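PDB 6DHT: xyloglucan-specific endo-beta-1,4-glucanase BoGH9A, which cleaves internal beta-1,4-glucosidic linkages in the backbone of xyloglucan, releasing xyloglucan oligosaccharides in a gut Bacteroides. Local coordinates for residues P496-S501 against P511-G516; S536-D539 against A545-E548. All coordinates share one frame; numbering follows the deposited sequence.

Contact 1: P496-S501 against P511-G516; sequences PHHRLS and PGFLVG. With MG (magnesium ion), chain X; EDO (1,2-ethanediol), chain F.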
ATOM      1  N   PRO A 496      16.375  -5.863   3.726  1.00 13.50           N
ATOM      2  CA  PRO A 496      15.045  -5.846   4.329  1.00 13.33           C
ATOM      3  C   PRO A 496      14.741  -7.038   5.216  1.00 13.76           C
ATOM      4  O   PRO A 496      15.251  -8.136   5.000  1.00 14.04           O
ATOM      5  CB  PRO A 496      14.103  -5.835   3.101  1.00 13.91           C
ATOM      6  CG  PRO A 496      14.930  -6.484   2.029  1.00 16.14           C
ATOM      7  CD  PRO A 496      16.322  -5.998   2.263  1.00 15.08           C
ATOM      8  N   HIS A 497      13.871  -6.815   6.188  1.00 13.64           N
ATOM      9  CA  HIS A 497      13.336  -7.856   7.019  1.00 15.02           C
ATOM     10  C   HIS A 497      12.276  -8.558   6.204  1.00 14.75           C
ATOM     11  O   HIS A 497      11.087  -8.213   6.255  1.00 14.62           O
ATOM     12  CB  HIS A 497      12.767  -7.243   8.303  1.00 15.80           C
ATOM     13  CG  HIS A 497      12.114  -8.229   9.224  1.00 15.34           C
ATOM     14  ND1 HIS A 497      10.797  -8.608   9.105  1.00 16.31           N
ATOM     15  CD2 HIS A 497      12.595  -8.902  10.301  1.00 15.96           C
ATOM     16  CE1 HIS A 497      10.502  -9.497  10.038  1.00 14.82           C
ATOM     17  NE2 HIS A 497      11.580  -9.683  10.786  1.00 12.76           N
ATOM     18  N   HIS A 498      12.724  -9.540   5.432  1.00 13.30           N
ATOM     19  CA  HIS A 498      11.885 -10.184   4.416  1.00 13.66           C
ATOM     20  C   HIS A 498      12.424 -11.586   4.257  1.00 13.67           C
ATOM     21  O   HIS A 498      13.518 -11.771   3.723  1.00 15.01           O
ATOM     22  CB  HIS A 498      12.046  -9.413   3.095  1.00 14.94           C
ATOM     23  CG  HIS A 498      11.126  -9.846   1.999  1.00 13.75           C
ATOM     24  ND1 HIS A 498      11.451  -9.701   0.661  1.00 18.36           N
ATOM     25  CD2 HIS A 498       9.869 -10.341   2.027  1.00 15.71           C
ATOM     26  CE1 HIS A 498      10.434 -10.112  -0.078  1.00 14.39           C
ATOM     27  NE2 HIS A 498       9.463 -10.510   0.725  1.00 12.51           N
ATOM     28  N   ARG A 499      11.676 -12.574   4.713  1.00 15.36           N
ATOM     29  CA  ARG A 499      12.205 -13.934   4.670  1.00 14.71           C
ATOM     30  C   ARG A 499      12.532 -14.378   3.244  1.00 17.15           C
ATOM     31  O   ARG A 499      13.513 -15.088   3.036  1.00 17.95           O
ATOM     32  CB  ARG A 499      11.279 -14.932   5.348  1.00 14.45           C
ATOM     33  CG  ARG A 499      11.309 -14.879   6.886  1.00 14.73           C
ATOM     34  CD  ARG A 499      10.211 -15.728   7.484  1.00 14.17           C
ATOM     35  NE  ARG A 499      10.248 -15.760   8.951  1.00 16.00           N
ATOM     36  CZ  ARG A 499       9.854 -14.768   9.730  1.00 16.35           C
ATOM     37  NH1 ARG A 499       9.418 -13.628   9.190  1.00 16.55           N
ATOM     38  NH2 ARG A 499       9.890 -14.896  11.047  1.00 17.43           N
ATOM     39  N   LEU A 500      11.768 -13.937   2.240  1.00 15.21           N
ATOM     40  CA  LEU A 500      12.135 -14.321   0.875  1.00 15.47           C
ATOM     41  C   LEU A 500      13.497 -13.786   0.441  1.00 15.80           C
ATOM     42  O   LEU A 500      14.330 -14.533  -0.070  1.00 20.47           O
ATOM     43  CB  LEU A 500      11.084 -13.855  -0.131  1.00 16.16           C
ATOM     44  CG  LEU A 500       9.760 -14.612  -0.174  1.00 16.59           C
ATOM     45  CD1 LEU A 500       8.814 -13.944  -1.195  1.00 16.18           C
ATOM     46  CD2 LEU A 500       9.898 -16.068  -0.520  1.00 16.21           C
ATOM     47  N   SER A 501      13.738 -12.494   0.608  1.00 14.25           N
ATOM     48  CA  SER A 501      15.019 -11.912   0.209  1.00 15.22           C
ATOM     49  C   SER A 501      16.176 -12.438   1.067  1.00 17.79           C
ATOM     50  O   SER A 501      17.328 -12.510   0.607  1.00 18.44           O
ATOM     51  CB  SER A 501      15.003 -10.386   0.287  1.00 15.85           C
ATOM     52  OG  SER A 501      14.098  -9.840  -0.675  1.00 15.15           O
ATOM     53  N   PRO A 511      13.093  -6.619  -5.642  1.00 14.48           N
ATOM     54  CA  PRO A 511      12.818  -5.188  -5.813  1.00 12.97           C
ATOM     55  C   PRO A 511      11.334  -4.822  -5.655  1.00 12.19           C
ATOM     56  O   PRO A 511      10.451  -5.659  -5.765  1.00 12.93           O
ATOM     57  CB  PRO A 511      13.250  -4.917  -7.268  1.00 14.81           C
ATOM     58  CG  PRO A 511      12.999  -6.213  -7.957  1.00 15.06           C
ATOM     59  CD  PRO A 511      13.374  -7.286  -6.926  1.00 15.34           C
ATOM     60  N   GLY A 512      11.105  -3.540  -5.370  1.00 12.87           N
ATOM     61  CA  GLY A 512       9.772  -2.953  -5.379  1.00 13.25           C
ATOM     62  C   GLY A 512       9.079  -2.819  -4.039  1.00 12.04           C
ATOM     63  O   GLY A 512       7.933  -2.359  -4.013  1.00 13.78           O
ATOM     64  N   PHE A 513       9.729  -3.199  -2.936  1.00 11.80           N
ATOM     65  CA  PHE A 513       9.102  -3.160  -1.621  1.00 12.10           C
ATOM     66  C   PHE A 513       9.402  -1.899  -0.845  1.00 12.53           C
ATOM     67  O   PHE A 513      10.553  -1.542  -0.678  1.00 12.28           O
ATOM     68  CB  PHE A 513       9.565  -4.353  -0.782  1.00 11.48           C
ATOM     69  CG  PHE A 513       9.048  -5.677  -1.275  1.00 12.02           C
ATOM     70  CD1 PHE A 513       9.701  -6.373  -2.264  1.00 15.45           C
ATOM     71  CD2 PHE A 513       7.904  -6.231  -0.736  1.00 15.08           C
ATOM     72  CE1 PHE A 513       9.179  -7.616  -2.728  1.00 15.97           C
ATOM     73  CE2 PHE A 513       7.389  -7.467  -1.175  1.00 17.20           C
ATOM     74  CZ  PHE A 513       8.046  -8.158  -2.159  1.00 13.00           C
ATOM     75  N   LEU A 514       8.355  -1.249  -0.337  1.00 11.79           N
ATOM     76  CA  LEU A 514       8.467  -0.125   0.574  1.00 11.75           C
ATOM     77  C   LEU A 514       8.721  -0.651   1.980  1.00 12.17           C
ATOM     78  O   LEU A 514       7.893  -1.393   2.532  1.00 14.33           O
ATOM     79  CB  LEU A 514       7.162   0.675   0.581  1.00 12.43           C
ATOM     80  CG  LEU A 514       7.143   1.888   1.522  1.00 12.92           C
ATOM     81  CD1 LEU A 514       8.257   2.866   1.257  1.00 16.19           C
ATOM     82  CD2 LEU A 514       5.800   2.583   1.361  1.00 16.09           C
ATOM     83  N   VAL A 515       9.842  -0.281   2.566  1.00 11.21           N
ATOM     84  CA  VAL A 515      10.078  -0.714   3.938  1.00 11.44           C
ATOM     85  C   VAL A 515       9.315   0.179   4.920  1.00 13.71           C
ATOM     86  O   VAL A 515       8.932   1.297   4.595  1.00 14.03           O
ATOM     87  CB  VAL A 515      11.607  -0.772   4.291  1.00 11.69           C
ATOM     88  CG1 VAL A 515      12.315  -1.726   3.356  1.00 11.71           C
ATOM     89  CG2 VAL A 515      12.243   0.605   4.229  1.00 13.11           C
ATOM     90  N   GLY A 516       9.087  -0.304   6.136  1.00 12.89           N
ATOM     91  CA  GLY A 516       8.234   0.400   7.082  1.00 13.89           C
ATOM     92  C   GLY A 516       8.700   1.805   7.432  1.00 14.36           C
ATOM     93  O   GLY A 516       7.902   2.732   7.546  1.00 15.12           O
TER
HETATM   94 MG    MG X 623      18.808 -12.305  -0.836  1.00 17.70          MG
HETATM   95  C1  EDO F 605       8.435 -11.755  12.969  1.00 16.44           C
HETATM   96  O1  EDO F 605       9.443 -12.780  12.847  1.00 17.95           O
HETATM   97  C2  EDO F 605       7.409 -11.815  11.834  1.00 18.18           C
HETATM   98  O2  EDO F 605       8.073 -11.525  10.601  1.00 17.75           O
HETATM   99  O   HOH W   1      17.413 -11.391  -2.187  1.00 17.25           O
HETATM  100  O   HOH W   2      20.074 -13.489   0.284  1.00 20.44           O
HETATM  101  O   HOH W   3      19.259 -10.523  -0.071  1.00 22.02           O
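His498 and Phe513 form the central meeting of the two segments, an edge-to-face pair in which the imidazole points its edge at the phenyl face. The centroids lie 4.7 Å apart and the planes are inclined by 50°, well short of a perpendicular T. CB of His498 points toward 511-516, and CG anti to the backbone N (chi1 -173°) carries the ring on to the phenyl group; Leu500 CB lies over one face of the imidazole. ND1 turns back to its own segment and hydrogen-bonds to Ser501 OG at 3.0 Å. CE1 does the touching, sitting 3.7 Å from Phe513 CZ, off the centre of the phenyl ring. NE2, at the tip, also passes near the phenyl rim but finds its polar partner in Gln118. Both imidazole nitrogens are thus engaged, which fixes the rotation of this buried ring. Beside the pair, Pro496 CB meets Val515 CG1 in a loose apolar contact at 4.5 Å.

Beyond the helix start, Ser501 O binds the magnesium ion at 2.1 Å; three waters, Asp504 and Ile506 complete six ligands. Arg499 NH1 and NH2 grip O2 and O1 of an ethanediol, probably from the crystallisation liquor, at 2.9 and 2.8 Å. Since NE and NH1 also bond to the carbonyls of Glu246 and Gly170, a leucine here would probably leave those two oxygens without their side-chain donor. His497, at the centre of an inverse gamma turn, is a predicted active-site residue, which places the contact at the family 9 glycoside hydrolase catalytic site.

Contact 2: S536-D539 against A545-E548; sequences SYVD and ASNE. With IMD (imidazole), chain B.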
ATOM      1  N   SER A 536      15.510   7.037  13.069  1.00 17.67           N
ATOM      2  CA  SER A 536      15.434   5.749  13.749  1.00 15.64           C
ATOM      3  C   SER A 536      15.135   4.609  12.784  1.00 15.30           C
ATOM      4  O   SER A 536      14.133   3.909  12.927  1.00 17.83           O
ATOM      5  CB  SER A 536      14.374   5.763  14.845  1.00 21.42           C
ATOM      6  OG  SER A 536      14.712   6.726  15.828  1.00 31.22           O
ATOM      7  N   TYR A 537      16.056   4.405  11.855  1.00 17.72           N
ATOM      8  CA  TYR A 537      15.918   3.431  10.783  1.00 17.46           C
ATOM      9  C   TYR A 537      17.258   2.694  10.658  1.00 14.56           C
ATOM     10  O   TYR A 537      18.306   3.331  10.652  1.00 17.41           O
ATOM     11  CB  TYR A 537      15.541   4.146   9.443  1.00 16.73           C
ATOM     12  CG  TYR A 537      15.690   3.222   8.264  1.00 15.11           C
ATOM     13  CD1 TYR A 537      14.747   2.232   8.027  1.00 14.58           C
ATOM     14  CD2 TYR A 537      16.790   3.293   7.424  1.00 14.35           C
ATOM     15  CE1 TYR A 537      14.900   1.341   7.010  1.00 12.99           C
ATOM     16  CE2 TYR A 537      16.969   2.374   6.407  1.00 14.45           C
ATOM     17  CZ  TYR A 537      15.991   1.421   6.192  1.00 14.50           C
ATOM     18  OH  TYR A 537      16.155   0.475   5.208  1.00 15.08           O
ATOM     19  N   VAL A 538      17.190   1.376  10.574  1.00 16.25           N
ATOM     20  CA  VAL A 538      18.355   0.551  10.281  1.00 16.58           C
ATOM     21  C   VAL A 538      18.059  -0.437   9.156  1.00 13.33           C
ATOM     22  O   VAL A 538      17.072  -1.152   9.189  1.00 16.26           O
ATOM     23  CB  VAL A 538      18.857  -0.249  11.550  1.00 18.93           C
ATOM     24  CG1 VAL A 538      19.500   0.700  12.526  1.00 22.57           C
ATOM     25  CG2 VAL A 538      17.736  -1.036  12.202  1.00 19.55           C
ATOM     26  N   ASP A 539      18.980  -0.485   8.195  1.00 15.28           N
ATOM     27  CA  ASP A 539      18.876  -1.410   7.080  1.00 15.01           C
ATOM     28  C   ASP A 539      19.575  -2.731   7.431  1.00 15.04           C
ATOM     29  O   ASP A 539      20.676  -3.032   6.948  1.00 16.47           O
ATOM     30  CB  ASP A 539      19.457  -0.762   5.835  1.00 16.20           C
ATOM     31  CG  ASP A 539      19.330  -1.638   4.600  1.00 13.12           C
ATOM     32  OD1 ASP A 539      18.426  -2.501   4.565  1.00 13.67           O
ATOM     33  OD2 ASP A 539      20.167  -1.416   3.679  1.00 15.55           O
ATOM     34  N   ALA A 545      11.255  -3.696  13.302  1.00 15.54           N
ATOM     35  CA  ALA A 545      10.756  -2.398  13.756  1.00 14.84           C
ATOM     36  C   ALA A 545      10.791  -1.339  12.659  1.00 17.73           C
ATOM     37  O   ALA A 545       9.916  -0.460  12.601  1.00 17.46           O
ATOM     38  CB  ALA A 545      11.582  -1.913  14.971  1.00 20.09           C
ATOM     39  N   SER A 546      11.803  -1.404  11.808  1.00 14.94           N
ATOM     40  CA  SER A 546      12.026  -0.322  10.826  1.00 15.66           C
ATOM     41  C   SER A 546      12.206  -0.758   9.377  1.00 15.14           C
ATOM     42  O   SER A 546      12.133   0.105   8.470  1.00 13.98           O
ATOM     43  CB  SER A 546      13.238   0.556  11.228  1.00 17.09           C
ATOM     44  OG  SER A 546      14.501  -0.038  10.891  1.00 16.56           O
ATOM     45  N   ASN A 547      12.445  -2.043   9.144  1.00 13.94           N
ATOM     46  CA  ASN A 547      12.844  -2.510   7.807  1.00 13.50           C
ATOM     47  C   ASN A 547      11.990  -3.680   7.292  1.00 11.90           C
ATOM     48  O   ASN A 547      12.416  -4.413   6.416  1.00 13.99           O
ATOM     49  CB  ASN A 547      14.346  -2.891   7.808  1.00 14.01           C
ATOM     50  CG  ASN A 547      15.035  -2.555   6.515  1.00 14.39           C
ATOM     51  OD1 ASN A 547      14.658  -1.598   5.814  1.00 13.59           O
ATOM     52  ND2 ASN A 547      16.127  -3.265   6.220  1.00 15.31           N
ATOM     53  N   GLU A 548      10.801  -3.852   7.862  1.00 13.43           N
ATOM     54  CA  GLU A 548       9.833  -4.858   7.434  1.00 12.45           C
ATOM     55  C   GLU A 548       9.187  -4.446   6.093  1.00 12.82           C
ATOM     56  O   GLU A 548       9.206  -3.273   5.726  1.00 13.18           O
ATOM     57  CB  GLU A 548       8.765  -5.013   8.536  1.00 13.05           C
ATOM     58  CG  GLU A 548       7.464  -5.727   8.218  1.00 15.52           C
ATOM     59  CD  GLU A 548       7.546  -7.217   8.048  1.00 13.43           C
ATOM     60  OE1 GLU A 548       8.610  -7.754   7.666  1.00 16.18           O
ATOM     61  OE2 GLU A 548       6.470  -7.842   8.185  1.00 14.22           O
TER
HETATM   62  N1  IMD B 601       4.117  -6.582   8.431  1.00 13.87           N
HETATM   63  C2  IMD B 601       2.920  -7.210   8.453  1.00 14.89           C
HETATM   64  N3  IMD B 601       1.956  -6.260   8.399  1.00 19.10           N
HETATM   65  C4  IMD B 601       2.546  -5.045   8.363  1.00 18.33           C
HETATM   66  C5  IMD B 601       3.917  -5.250   8.384  1.00 17.47           C
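The active-site segment of family 9 glycoside hydrolases that carries the predicted catalytic Asp539 and the predicted proton donor Glu548 is drawn together here by Asn547, whose amide bonds to Tyr537 and Asp539. Asn547 OD1 accepts a hydrogen bond from Tyr537 OH at 2.6 Å. The hydroxyl approaches from above the carbonyl plane, 46° out of it, and the amide stands steeply against the phenol ring. At the other end of the amide, ND2 donates to Asp539 OD1 over 2.9 Å, and OD1 receives it on its anti lone pair, the one directed away from OD2. Amide and carboxylate are likewise turned almost perpendicular to each other. Backbone N-H groups add to the hold on Asp539: that of His495 also reaches OD1, and that of Lys494 reaches OD2. The carboxylate is held at both oxygens, consistent with Asn547 helping to position it from the second shell.

Ser546 provides the next tie. Its OG stands between the backbone N and the carbonyl carbon (chi1 80°), a setting that carries it up to the passing backbone, where Val538 N donates to it over 3.1 Å in an almost straight bond of 176°. The same hydroxyl is hydrogen-bonded to Ser543 OG. Val538 CG2 leans against it as well, at 3.6 Å. Ser546 O lies in the plane of the Tyr537 ring, 3.4 Å from CE1 along its edge, while Phe482 and Tyr484 pack edge-to-face with that ring. Glu548 makes no contact with 536-539; its chain bends at chi2, and OE2 accepts a hydrogen bond at 2.7 Å from N1 of an imidazole, probably from the crystallisation liquor.

In the fold
Contact 1 closes before contact 2 opens, so the two follow in series along the C-terminal part of the glycoside hydrolase family 9 region, with the unmodelled residues 521-530 between them. Their centres are 11 Å apart, on the same side of the chain's centre, and they touch directly. His497 of contact 1 probably bonds through ND1 to Glu548 OE1 (2.8 Å) and through its backbone N to Asn547 O (2.8 Å). Val515 CG1 also packs against Asn547 OD1. The loops around the consecutive short helices 499-503 and 544-547 bring three of the predicted active-site residues, His497, Asp539 and Glu548, into one neighbourhood, consistent with a shared catalytic centre.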